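Local coordinates for protein nucleoporin NUP82 (Chaetomium thermophilum, PDB 5CWW) that probably serves as a structural component of the nuclear pore complex and as a docking site for transport factors, this piece being its N-terminal beta-propeller domain, at residues Lys222-Ala227 / Gln449-Arg454; Val307-Ala312 / Pro321-Val326; Arg118-Ser123 / Leu129-Ser134; Gly435-Cys440 / Phe502-Pro507; Ala10-Pro15 / Gly67-Leu72. One frame throughout, in Å; residues are numbered along the deposited sequence.

Contacts 3 and 4 belong to the propeller core and contacts 1, 2 and 5 to its periphery, though only contact 2 is a true surface contact. Contact 3 is the one hydrogen-bonded pairing, a beta hairpin within one blade; contact 4 joins strands of two successive blades by apolar side chains alone. Contacts 1 and 5 tie loop segments to the N- or C-terminal end of short helices through leucines, with a tryptophan added in contact 5. In contact 2 a lysine spans two helices. Contacts 1 and 2 share one region and touch through Q449 and V326, whereas contacts 1 and 5 lie on opposite sides of the chain's centre, their centres about 53 Å apart.

Contact 1: residues Lys222-Ala227 / Gln449-Arg454; sequences KKLADA and QWLPPR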
# COMPACT_ATOMS: atom_id res chain seq x y z
N LYS B 222 -6.09 9.83 -5.82
CA LYS B 222 -5.69 11.10 -6.41
C LYS B 222 -6.85 12.10 -6.40
O LYS B 222 -6.64 13.30 -6.26
CB LYS B 222 -5.17 10.89 -7.83
CG LYS B 222 -3.99 9.92 -7.91
CD LYS B 222 -3.40 9.86 -9.31
CE LYS B 222 -4.43 9.44 -10.35
NZ LYS B 222 -5.08 8.14 -10.00
N LYS B 223 -8.07 11.59 -6.56
CA LYS B 223 -9.26 12.43 -6.44
C LYS B 223 -9.51 12.75 -4.97
O LYS B 223 -9.75 13.90 -4.61
CB LYS B 223 -10.49 11.74 -7.03
CG LYS B 223 -10.37 11.36 -8.51
CD LYS B 223 -11.72 10.88 -9.05
CE LYS B 223 -11.63 10.44 -10.51
NZ LYS B 223 -11.08 9.07 -10.67
N LEU B 224 -9.43 11.72 -4.13
CA LEU B 224 -9.69 11.85 -2.71
C LEU B 224 -8.75 12.83 -2.01
O LEU B 224 -9.17 13.58 -1.13
CB LEU B 224 -9.59 10.48 -2.04
CG LEU B 224 -9.82 10.40 -0.53
CD1 LEU B 224 -11.22 10.86 -0.17
CD2 LEU B 224 -9.58 8.98 -0.05
N ALA B 225 -7.49 12.84 -2.43
CA ALA B 225 -6.47 13.67 -1.79
C ALA B 225 -6.82 15.15 -1.89
O ALA B 225 -6.50 15.93 -0.99
CB ALA B 225 -5.10 13.41 -2.41
N ASP B 226 -7.48 15.53 -2.98
CA ASP B 226 -7.74 16.94 -3.27
C ASP B 226 -9.20 17.32 -3.04
O ASP B 226 -9.60 18.45 -3.30
CB ASP B 226 -7.34 17.25 -4.72
CG ASP B 226 -5.88 16.92 -5.00
OD1 ASP B 226 -5.02 17.26 -4.16
OD2 ASP B 226 -5.60 16.31 -6.05
N ALA B 227 -9.98 16.36 -2.54
CA ALA B 227 -11.41 16.56 -2.33
C ALA B 227 -11.67 17.38 -1.07
O ALA B 227 -10.84 17.42 -0.16
CB ALA B 227 -12.11 15.23 -2.25
N GLN B 449 -11.34 8.82 10.20
CA GLN B 449 -11.60 10.19 9.78
C GLN B 449 -12.22 10.24 8.39
O GLN B 449 -11.88 9.45 7.51
CB GLN B 449 -10.32 11.02 9.81
CG GLN B 449 -9.78 11.28 11.21
CD GLN B 449 -8.73 12.37 11.25
OE1 GLN B 449 -8.76 13.32 10.46
NE2 GLN B 449 -7.79 12.25 12.18
N TRP B 450 -13.16 11.18 8.23
CA TRP B 450 -13.79 11.45 6.94
C TRP B 450 -13.67 12.93 6.63
O TRP B 450 -13.49 13.75 7.53
CB TRP B 450 -15.27 11.04 6.96
CG TRP B 450 -15.52 9.58 7.16
CD1 TRP B 450 -15.81 8.67 6.19
CD2 TRP B 450 -15.53 8.87 8.40
NE1 TRP B 450 -15.99 7.43 6.76
CE2 TRP B 450 -15.82 7.53 8.11
CE3 TRP B 450 -15.31 9.24 9.73
CZ2 TRP B 450 -15.90 6.55 9.10
CZ3 TRP B 450 -15.39 8.27 10.72
CH2 TRP B 450 -15.69 6.94 10.39
N LEU B 451 -13.79 13.28 5.35
CA LEU B 451 -13.88 14.68 4.98
C LEU B 451 -15.18 15.27 5.53
O LEU B 451 -16.10 14.53 5.85
CB LEU B 451 -13.82 14.84 3.46
CG LEU B 451 -12.47 14.54 2.81
CD1 LEU B 451 -12.63 14.37 1.31
CD2 LEU B 451 -11.47 15.65 3.13
N PRO B 452 -15.25 16.60 5.66
CA PRO B 452 -16.46 17.23 6.20
C PRO B 452 -17.69 17.03 5.32
O PRO B 452 -17.55 16.78 4.12
CB PRO B 452 -16.09 18.72 6.25
CG PRO B 452 -14.62 18.77 6.20
CD PRO B 452 -14.17 17.58 5.43
N PRO B 453 -18.89 17.13 5.90
CA PRO B 453 -20.11 17.18 5.09
C PRO B 453 -20.28 18.57 4.47
O PRO B 453 -19.68 19.53 4.96
CB PRO B 453 -21.22 16.89 6.10
CG PRO B 453 -20.68 17.40 7.39
CD PRO B 453 -19.19 17.17 7.34
N ARG B 454 -21.08 18.67 3.42
CA ARG B 454 -21.32 19.96 2.77
C ARG B 454 -22.09 20.91 3.68
O ARG B 454 -22.13 22.12 3.44
CB ARG B 454 -22.07 19.76 1.45
CG ARG B 454 -21.27 18.99 0.42
CD ARG B 454 -22.06 18.79 -0.86
NE ARG B 454 -21.32 17.99 -1.84
CZ ARG B 454 -20.40 18.47 -2.67
NH1 ARG B 454 -20.10 19.76 -2.67
NH2 ARG B 454 -19.79 17.66 -3.52
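L451 reaches from the loop segment 449-454 to the end of the short helix 221-225, where a single methyl carries most of the contact. Its CD1 lies 3.7 Å from A227 CB and 4.1 Å from L224 CD1, so one branch meets both L224 and A227. The L451 side chain leaves its backbone toward 222-227, and chi1 of -70° sets CG beside the backbone N, from where the branched end reaches A227. Both branches also approach the carbonyl there: CD1 and CD2 of L451 are each 3.8 Å from A227 O. L224 extends its own CG anti to the backbone N (chi1 180°), which carries its CD1 across to cross L451 obliquely. The turn of backbone presenting A227 is held by the bond from A227 N to L224 O, 3.2 Å long. Helix 221-225 directly follows strand 217-220, an outermost strand of one propeller blade, and L224 also touches L369 of strand 369-370, an outermost strand of the following blade; the contact thus sits where two blades and a long excursion of the chain converge. A225 and D226 turn from the loop, and D226, itself buried, is paired through OD1 with a basic side chain on the chain of another protein. The loose side of the contact lies along the loop beyond L451, whose carbonyl accepts a hydrogen bond from Q329 of helix 321-338: there R454 is exposed to solvent and makes a salt bridge through NE with D231.

Contact 2: residues Val307-Ala312 / Pro321-Val326; sequences VAKVAA and PEERLV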
# COMPACT_ATOMS: atom_id res chain seq x y z
N VAL B 307 -16.52 6.91 22.62
CA VAL B 307 -17.21 7.59 23.71
C VAL B 307 -16.26 8.52 24.46
O VAL B 307 -16.61 9.65 24.78
CB VAL B 307 -17.83 6.58 24.71
CG1 VAL B 307 -18.31 7.28 25.98
CG2 VAL B 307 -18.99 5.84 24.06
N ALA B 308 -15.05 8.03 24.73
CA ALA B 308 -14.06 8.81 25.45
C ALA B 308 -13.65 10.04 24.67
O ALA B 308 -13.41 11.10 25.25
CB ALA B 308 -12.84 7.95 25.77
N LYS B 309 -13.55 9.91 23.35
CA LYS B 309 -13.13 11.02 22.51
C LYS B 309 -14.21 12.09 22.42
O LYS B 309 -13.91 13.28 22.37
CB LYS B 309 -12.77 10.52 21.11
CG LYS B 309 -11.95 11.52 20.31
CD LYS B 309 -11.86 11.15 18.84
CE LYS B 309 -10.90 12.08 18.11
NZ LYS B 309 -11.28 13.51 18.25
N VAL B 310 -15.47 11.66 22.40
CA VAL B 310 -16.59 12.59 22.42
C VAL B 310 -16.60 13.37 23.73
O VAL B 310 -16.84 14.57 23.75
CB VAL B 310 -17.94 11.85 22.25
CG1 VAL B 310 -19.12 12.80 22.48
CG2 VAL B 310 -18.03 11.22 20.87
N ALA B 311 -16.34 12.66 24.83
CA ALA B 311 -16.33 13.28 26.15
C ALA B 311 -15.25 14.36 26.23
O ALA B 311 -15.51 15.48 26.67
CB ALA B 311 -16.11 12.23 27.23
N ALA B 312 -14.04 14.01 25.80
CA ALA B 312 -12.91 14.93 25.84
C ALA B 312 -13.17 16.15 24.97
O ALA B 312 -12.82 17.27 25.33
CB ALA B 312 -11.64 14.23 25.39
N PRO B 321 -13.95 23.30 16.50
CA PRO B 321 -15.07 22.66 15.81
C PRO B 321 -14.61 21.53 14.89
O PRO B 321 -15.40 20.66 14.53
CB PRO B 321 -15.70 23.81 15.01
CG PRO B 321 -14.62 24.82 14.87
CD PRO B 321 -13.79 24.71 16.11
N GLU B 322 -13.33 21.56 14.52
CA GLU B 322 -12.75 20.52 13.67
C GLU B 322 -12.47 19.26 14.50
O GLU B 322 -12.55 18.14 14.00
CB GLU B 322 -11.47 21.01 13.01
CG GLU B 322 -11.56 22.40 12.40
CD GLU B 322 -12.59 22.49 11.28
OE1 GLU B 322 -13.00 21.43 10.76
OE2 GLU B 322 -12.98 23.62 10.93
N GLU B 323 -12.14 19.46 15.77
CA GLU B 323 -11.86 18.35 16.67
C GLU B 323 -13.15 17.68 17.11
O GLU B 323 -13.18 16.47 17.33
CB GLU B 323 -11.07 18.85 17.89
CG GLU B 323 -10.59 17.75 18.81
CD GLU B 323 -9.81 18.29 20.00
OE1 GLU B 323 -9.21 17.48 20.74
OE2 GLU B 323 -9.80 19.52 20.20
N ARG B 324 -14.22 18.47 17.23
CA ARG B 324 -15.52 17.94 17.62
C ARG B 324 -16.16 17.15 16.49
O ARG B 324 -16.93 16.22 16.72
CB ARG B 324 -16.45 19.08 18.07
CG ARG B 324 -16.00 19.77 19.35
CD ARG B 324 -17.04 20.79 19.83
NE ARG B 324 -17.20 21.91 18.91
CZ ARG B 324 -18.19 22.03 18.02
NH1 ARG B 324 -19.12 21.09 17.91
NH2 ARG B 324 -18.24 23.09 17.23
N LEU B 325 -15.84 17.53 15.25
CA LEU B 325 -16.42 16.87 14.08
C LEU B 325 -15.90 15.45 13.93
O LEU B 325 -16.64 14.56 13.52
CB LEU B 325 -16.11 17.68 12.82
CG LEU B 325 -16.61 17.09 11.49
CD1 LEU B 325 -18.11 16.89 11.51
CD2 LEU B 325 -16.21 17.99 10.33
N VAL B 326 -14.63 15.24 14.25
CA VAL B 326 -14.04 13.91 14.17
C VAL B 326 -14.73 12.99 15.17
O VAL B 326 -15.05 11.85 14.86
CB VAL B 326 -12.52 13.93 14.44
CG1 VAL B 326 -11.93 12.53 14.33
CG2 VAL B 326 -11.83 14.86 13.46
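This is a sparse surface contact between two consecutive helices, 298-315 and 321-338, which run in roughly opposite directions at the periphery of the domain. K309 is the residue that spans them. Its side chain leaves the first helix with CG anti to the backbone N (chi1 -164°), stays extended as far as CE, and bends only at the last bond, where chi4 of -56° turns the ammonium group along the second helix. The aliphatic end does the packing: K309 CE lies 3.9 Å from V326 CG1, the two side chains crossing at a slant. K309 NZ comes within 4.0 Å of V326 CB and 3.6 Å of the E323 backbone O, too far for a hydrogen bond. E323 sends its extended side chain up beside the ammonium group, NZ nearest its CG, and the carboxylate stays off to the side, with K309 NZ and E323 OE1 5.1 Å apart; the opposite charges would probably attract, but no salt bridge forms. Beyond these residues, K309 also touches Q330 and the loop residue E447, and V310 packs on A327, the residue after V326. In the chain the pair of helices falls between strands 281-284 and 369-370 of a single four-stranded sheet, an arrangement typical of an alpha-helical hairpin inserted into a beta-propeller blade.

Contact 3: residues Arg118-Ser123 / Leu129-Ser134; sequences RQLVMS and LAVLTS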
# COMPACT_ATOMS: atom_id res chain seq x y z
N ARG B 118 4.91 -12.53 -10.32
CA ARG B 118 5.70 -11.60 -9.51
C ARG B 118 5.43 -11.80 -8.02
O ARG B 118 6.34 -11.69 -7.20
CB ARG B 118 5.40 -10.16 -9.91
CG ARG B 118 5.85 -9.79 -11.31
CD ARG B 118 7.35 -9.60 -11.38
NE ARG B 118 7.80 -9.25 -12.72
CZ ARG B 118 7.77 -8.02 -13.23
NH1 ARG B 118 7.31 -7.01 -12.50
NH2 ARG B 118 8.20 -7.80 -14.46
N GLN B 119 4.17 -12.07 -7.68
CA GLN B 119 3.78 -12.19 -6.28
C GLN B 119 2.75 -13.30 -6.05
O GLN B 119 1.84 -13.50 -6.86
CB GLN B 119 3.19 -10.86 -5.78
CG GLN B 119 4.05 -9.64 -6.03
CD GLN B 119 3.57 -8.43 -5.26
OE1 GLN B 119 3.33 -8.50 -4.05
NE2 GLN B 119 3.39 -7.31 -5.95
N LEU B 120 2.93 -14.00 -4.94
CA LEU B 120 1.94 -14.94 -4.43
C LEU B 120 1.52 -14.49 -3.04
O LEU B 120 2.38 -14.31 -2.17
CB LEU B 120 2.50 -16.37 -4.38
CG LEU B 120 3.05 -16.95 -5.68
CD1 LEU B 120 3.67 -18.31 -5.42
CD2 LEU B 120 1.95 -17.05 -6.72
N VAL B 121 0.22 -14.32 -2.82
CA VAL B 121 -0.27 -13.89 -1.51
C VAL B 121 -1.33 -14.84 -0.98
O VAL B 121 -2.45 -14.91 -1.50
CB VAL B 121 -0.87 -12.47 -1.57
CG1 VAL B 121 -1.15 -11.96 -0.16
CG2 VAL B 121 0.07 -11.52 -2.30
N MET B 122 -0.97 -15.58 0.06
CA MET B 122 -1.86 -16.53 0.71
C MET B 122 -2.97 -15.79 1.45
O MET B 122 -2.73 -14.76 2.07
CB MET B 122 -1.08 -17.41 1.68
CG MET B 122 -1.87 -18.58 2.25
SD MET B 122 -2.37 -19.79 1.00
CE MET B 122 -0.77 -20.38 0.43
N SER B 123 -4.18 -16.33 1.40
CA SER B 123 -5.31 -15.74 2.10
C SER B 123 -5.26 -16.16 3.57
O SER B 123 -4.54 -17.09 3.92
CB SER B 123 -6.63 -16.17 1.46
OG SER B 123 -6.89 -17.54 1.67
N LEU B 129 -5.40 -18.32 -3.05
CA LEU B 129 -4.07 -17.79 -3.33
C LEU B 129 -4.12 -16.75 -4.44
O LEU B 129 -4.51 -17.05 -5.57
CB LEU B 129 -3.11 -18.92 -3.72
CG LEU B 129 -1.67 -18.52 -4.02
CD1 LEU B 129 -0.96 -18.05 -2.74
CD2 LEU B 129 -0.91 -19.66 -4.66
N ALA B 130 -3.73 -15.52 -4.11
CA ALA B 130 -3.67 -14.44 -5.10
C ALA B 130 -2.38 -14.56 -5.91
O ALA B 130 -1.30 -14.70 -5.34
CB ALA B 130 -3.75 -13.09 -4.41
N VAL B 131 -2.52 -14.51 -7.23
CA VAL B 131 -1.40 -14.71 -8.15
C VAL B 131 -1.23 -13.49 -9.05
O VAL B 131 -2.07 -13.22 -9.91
CB VAL B 131 -1.59 -15.96 -9.02
CG1 VAL B 131 -0.38 -16.18 -9.92
CG2 VAL B 131 -1.84 -17.18 -8.15
N LEU B 132 -0.13 -12.76 -8.85
CA LEU B 132 0.09 -11.49 -9.53
C LEU B 132 1.22 -11.54 -10.55
O LEU B 132 2.31 -12.05 -10.27
CB LEU B 132 0.41 -10.39 -8.51
CG LEU B 132 -0.75 -9.76 -7.74
CD1 LEU B 132 -1.42 -10.77 -6.82
CD2 LEU B 132 -0.26 -8.55 -6.97
N THR B 133 0.94 -11.03 -11.73
CA THR B 133 1.97 -10.65 -12.68
C THR B 133 2.23 -9.17 -12.44
O THR B 133 1.84 -8.63 -11.40
CB THR B 133 1.56 -10.91 -14.14
OG1 THR B 133 0.40 -10.13 -14.46
CG2 THR B 133 1.24 -12.38 -14.35
N SER B 134 2.86 -8.49 -13.40
CA SER B 134 3.07 -7.06 -13.27
C SER B 134 1.74 -6.30 -13.30
O SER B 134 1.59 -5.28 -12.61
CB SER B 134 3.99 -6.55 -14.38
OG SER B 134 3.50 -6.92 -15.66
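The R118 guanidinium has S134 CB over one face, with NH1 3.8 Å from that carbon, and the Q119 amide lies against L132, its NE2 4.0 Å from L132 CD2 while the same nitrogen donates to V176 O. Behind these groups the backbones of 119-122 and 129-132 run antiparallel as a beta hairpin. R118 N and Q119 N both reach L132 O, at 2.6 Å and 3.2 Å: a classic beta bulge. The first donor is in the carbonyl plane; the second is tilted 27° from it. L132 N returns a bond to Q119 O, and V121 and A130 exchange bonds in both directions. One face carries L120, V131, M122 and L129. L120 CD2 lies beside V131 CG2 at 4.1 Å, and M122, bent at chi2 and chi3, brings CE to 3.9 Å from L129 CD1. This face packs on A50, F57 and A59 of the preceding blade, whereas A130 and L132 on the other meet strand 175-180 of the next. Backbone hydrogen bonds thus close the hairpin, while its neighbours are met by apolar packing together with a few hydrogen bonds, such as those from Q119 to V176 and from W180 NE1 to V121 O.

Contact 4: residues Gly435-Cys440 / Phe502-Pro507; sequences GQVKIC and FYVTHP
F502 opens the second segment and turns its ring toward strand 437-441. The rotamer with CG between the backbone N and the carbonyl carbon (chi1 51°) directs the ring so that its CZ meets I439 CD1 at 4.1 Å. The methyl comes in at the ring edge, near the plane, and the two side chains arrive from opposite directions. I439 brings CD1 there by two similar bends, chi1 -52° and chi2 -58°. Around the same ring, Y393 and F492 add further aromatic contacts, and C429 of strand 427-432 also touches F502. Y503 is on the other side of its strand. V504 returns to the contact, its CG2 lying 4.2 Å from V437 CG2 as the two valines slide past each other in opposite directions. These strands belong to two different sheets, 437-441 to the one holding strands 389-395 and 469-476 and 501-506 to the next in the chain, so the residues meet as successive propeller blades do, through side chains with no hydrogen bond between their backbones. I513 of the neighbouring strand 509-514 lies against both F502 and V504. T505 again turns to the other side of the strand, and H506, back on the side of F502 and V504, packs on L479.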
# COMPACT_ATOMS: atom_id res chain seq x y z
N GLY B 435 17.90 0.21 0.82
CA GLY B 435 17.85 -0.82 1.85
C GLY B 435 17.78 -0.22 3.24
O GLY B 435 17.76 -0.93 4.23
N GLN B 436 17.74 1.11 3.30
CA GLN B 436 17.57 1.81 4.56
C GLN B 436 16.22 1.45 5.18
O GLN B 436 15.20 1.41 4.48
CB GLN B 436 17.66 3.33 4.36
CG GLN B 436 17.42 4.16 5.63
CD GLN B 436 17.04 5.59 5.32
OE1 GLN B 436 15.86 5.90 5.08
NE2 GLN B 436 18.02 6.48 5.34
N VAL B 437 16.23 1.18 6.48
CA VAL B 437 15.01 0.90 7.22
C VAL B 437 14.75 2.02 8.22
O VAL B 437 15.67 2.47 8.91
CB VAL B 437 15.09 -0.44 7.97
CG1 VAL B 437 13.81 -0.70 8.77
CG2 VAL B 437 15.33 -1.58 6.99
N LYS B 438 13.50 2.45 8.30
CA LYS B 438 13.10 3.50 9.22
C LYS B 438 11.96 3.00 10.10
O LYS B 438 10.94 2.54 9.60
CB LYS B 438 12.69 4.75 8.45
CG LYS B 438 12.57 6.00 9.32
CD LYS B 438 12.30 7.24 8.48
CE LYS B 438 13.52 7.65 7.67
NZ LYS B 438 13.21 8.74 6.71
N ILE B 439 12.16 3.07 11.41
CA ILE B 439 11.17 2.62 12.38
C ILE B 439 10.48 3.84 12.99
O ILE B 439 11.10 4.62 13.70
CB ILE B 439 11.79 1.77 13.50
CG1 ILE B 439 12.64 0.63 12.91
CG2 ILE B 439 10.71 1.22 14.43
CD1 ILE B 439 11.87 -0.30 11.99
N CYS B 440 9.19 3.98 12.69
CA CYS B 440 8.41 5.12 13.16
C CYS B 440 7.33 4.68 14.13
O CYS B 440 6.76 3.60 13.99
CB CYS B 440 7.78 5.86 11.98
SG CYS B 440 8.98 6.33 10.72
N PHE B 502 10.95 -9.24 11.86
CA PHE B 502 10.66 -9.29 10.43
C PHE B 502 11.95 -9.34 9.62
O PHE B 502 13.04 -9.17 10.18
CB PHE B 502 9.80 -8.09 10.00
CG PHE B 502 10.35 -6.76 10.44
CD1 PHE B 502 10.07 -6.27 11.71
CD2 PHE B 502 11.13 -6.00 9.59
CE1 PHE B 502 10.57 -5.04 12.11
CE2 PHE B 502 11.63 -4.78 9.99
CZ PHE B 502 11.35 -4.30 11.25
N TYR B 503 11.81 -9.58 8.32
CA TYR B 503 12.97 -9.75 7.45
C TYR B 503 13.01 -8.73 6.32
O TYR B 503 11.98 -8.19 5.92
CB TYR B 503 12.97 -11.16 6.86
CG TYR B 503 12.93 -12.22 7.92
CD1 TYR B 503 14.09 -12.67 8.53
CD2 TYR B 503 11.72 -12.78 8.33
CE1 TYR B 503 14.06 -13.64 9.50
CE2 TYR B 503 11.68 -13.76 9.31
CZ TYR B 503 12.86 -14.18 9.89
OH TYR B 503 12.84 -15.15 10.87
N VAL B 504 14.22 -8.47 5.83
CA VAL B 504 14.43 -7.65 4.65
C VAL B 504 15.18 -8.48 3.62
O VAL B 504 16.29 -8.94 3.87
CB VAL B 504 15.22 -6.37 4.97
CG1 VAL B 504 15.60 -5.61 3.70
CG2 VAL B 504 14.42 -5.48 5.90
N THR B 505 14.55 -8.69 2.46
CA THR B 505 15.14 -9.45 1.37
C THR B 505 15.54 -8.53 0.23
O THR B 505 14.79 -7.63 -0.15
CB THR B 505 14.18 -10.53 0.84
OG1 THR B 505 13.79 -11.40 1.91
CG2 THR B 505 14.85 -11.36 -0.26
N HIS B 506 16.72 -8.78 -0.32
CA HIS B 506 17.30 -7.95 -1.37
C HIS B 506 18.26 -8.85 -2.15
O HIS B 506 18.78 -9.81 -1.59
CB HIS B 506 18.01 -6.74 -0.77
CG HIS B 506 18.51 -5.75 -1.78
ND1 HIS B 506 19.76 -5.82 -2.33
CD2 HIS B 506 17.91 -4.65 -2.32
CE1 HIS B 506 19.92 -4.82 -3.18
NE2 HIS B 506 18.82 -4.09 -3.19
N PRO B 507 18.49 -8.56 -3.44
CA PRO B 507 19.43 -9.40 -4.19
C PRO B 507 20.81 -9.52 -3.53
O PRO B 507 21.52 -10.49 -3.78
CB PRO B 507 19.53 -8.69 -5.54
CG PRO B 507 18.20 -8.03 -5.71
CD PRO B 507 17.78 -7.61 -4.33

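Contact 5: residues Ala10-Pro15 / Gly67-Leu72; sequences AWLNEP and GDLAQL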
# COMPACT_ATOMS: atom_id res chain seq x y z
N ALA B 10 20.26 -31.17 2.60
CA ALA B 10 20.44 -32.10 1.49
C ALA B 10 19.12 -32.47 0.81
O ALA B 10 19.10 -32.75 -0.39
CB ALA B 10 21.14 -33.35 1.97
N TRP B 11 18.03 -32.46 1.57
CA TRP B 11 16.74 -32.89 1.04
C TRP B 11 16.04 -31.77 0.26
O TRP B 11 14.88 -31.91 -0.13
CB TRP B 11 15.83 -33.40 2.17
CG TRP B 11 15.66 -32.46 3.33
CD1 TRP B 11 16.45 -32.35 4.43
CD2 TRP B 11 14.61 -31.50 3.50
NE1 TRP B 11 15.97 -31.38 5.27
CE2 TRP B 11 14.84 -30.84 4.73
CE3 TRP B 11 13.49 -31.12 2.74
CZ2 TRP B 11 14.00 -29.84 5.21
CZ3 TRP B 11 12.66 -30.13 3.22
CH2 TRP B 11 12.92 -29.50 4.44
N LEU B 12 16.76 -30.67 0.04
CA LEU B 12 16.28 -29.59 -0.82
C LEU B 12 17.28 -29.30 -1.94
O LEU B 12 17.05 -28.42 -2.77
CB LEU B 12 16.02 -28.31 -0.01
CG LEU B 12 14.79 -28.30 0.91
CD1 LEU B 12 14.72 -27.00 1.68
CD2 LEU B 12 13.50 -28.52 0.12
N ASN B 13 18.38 -30.05 -1.95
CA ASN B 13 19.38 -29.93 -3.00
C ASN B 13 19.37 -31.14 -3.92
O ASN B 13 19.05 -32.25 -3.50
CB ASN B 13 20.78 -29.75 -2.40
CG ASN B 13 20.89 -28.50 -1.55
OD1 ASN B 13 21.41 -28.54 -0.43
ND2 ASN B 13 20.41 -27.38 -2.07
N GLU B 14 19.73 -30.91 -5.18
CA GLU B 14 19.79 -31.98 -6.18
C GLU B 14 20.70 -33.11 -5.70
O GLU B 14 21.71 -32.85 -5.05
CB GLU B 14 20.29 -31.41 -7.51
CG GLU B 14 19.94 -32.24 -8.74
CD GLU B 14 20.29 -31.53 -10.04
OE1 GLU B 14 20.30 -32.21 -11.09
OE2 GLU B 14 20.54 -30.31 -10.01
N PRO B 15 20.35 -34.37 -6.01
CA PRO B 15 19.21 -34.87 -6.78
C PRO B 15 17.97 -35.19 -5.94
O PRO B 15 17.17 -36.03 -6.33
CB PRO B 15 19.77 -36.14 -7.42
CG PRO B 15 20.69 -36.67 -6.38
CD PRO B 15 21.29 -35.47 -5.68
N GLY B 67 4.51 -28.14 -3.09
CA GLY B 67 5.14 -29.22 -2.35
C GLY B 67 5.04 -29.11 -0.84
O GLY B 67 4.99 -28.01 -0.29
N ASP B 68 5.02 -30.26 -0.18
CA ASP B 68 5.02 -30.33 1.28
C ASP B 68 6.44 -30.64 1.76
O ASP B 68 7.01 -31.68 1.42
CB ASP B 68 4.05 -31.41 1.77
CG ASP B 68 3.81 -31.35 3.27
OD1 ASP B 68 4.79 -31.20 4.03
OD2 ASP B 68 2.64 -31.47 3.69
N LEU B 69 7.00 -29.73 2.55
CA LEU B 69 8.38 -29.86 3.02
C LEU B 69 8.56 -31.07 3.94
O LEU B 69 9.64 -31.65 3.99
CB LEU B 69 8.82 -28.59 3.75
CG LEU B 69 8.83 -27.31 2.92
CD1 LEU B 69 9.27 -26.13 3.79
CD2 LEU B 69 9.74 -27.44 1.70
N ALA B 70 7.50 -31.44 4.65
CA ALA B 70 7.56 -32.58 5.56
C ALA B 70 7.77 -33.88 4.78
O ALA B 70 8.67 -34.66 5.10
CB ALA B 70 6.29 -32.67 6.39
N GLN B 71 6.94 -34.10 3.77
CA GLN B 71 7.01 -35.31 2.97
C GLN B 71 8.31 -35.37 2.16
O GLN B 71 8.94 -36.42 2.05
CB GLN B 71 5.80 -35.41 2.04
CG GLN B 71 4.46 -35.33 2.76
CD GLN B 71 3.27 -35.39 1.82
OE1 GLN B 71 3.38 -35.90 0.70
NE2 GLN B 71 2.13 -34.88 2.26
N LEU B 72 8.70 -34.23 1.58
CA LEU B 72 9.93 -34.16 0.79
C LEU B 72 11.15 -34.44 1.66
O LEU B 72 12.14 -35.00 1.18
CB LEU B 72 10.06 -32.79 0.13
CG LEU B 72 9.03 -32.50 -0.97
CD1 LEU B 72 9.00 -31.01 -1.29
CD2 LEU B 72 9.34 -33.31 -2.22
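The 3-10 segment 10-12 lies against the first turn of helix 69-77, with the CA atoms of W11 and L72 6.9 Å apart. The chi1 of W11, 53°, seats CG over its own backbone, in the most hindered of the three staggered positions, and the indole swings toward the helix. Its six-membered ring approaches obliquely: CZ3 of W11 is 3.5 Å from L69 O and 4.2 Å from L69 CB, the two side chains crossing at about a right angle. W11 CB lies 4.1 Å from L72 O. L12 CG sits over one face of the indole, offset toward its rim, and L12 CD2 continues the apolar patch by meeting L69 CD2 at 4.2 Å. Replacing W11 by an alanine would remove the indole, which is likely to leave a gap beside L69 and L12 without the ring it packs against. The helix start is fixed independently by D68 at the N-cap, whose OD1 accepts from A70 N at 2.8 Å and also bonds T54 OG1. Further along the helix, W11 packs on K73 and W76, while L12 touches A587 of strand 585-589. The N-terminal segment therefore lies between the last strand of the chain and a capped helix that follows strand 63-68, the third strand of a four-stranded antiparallel beta-propeller blade.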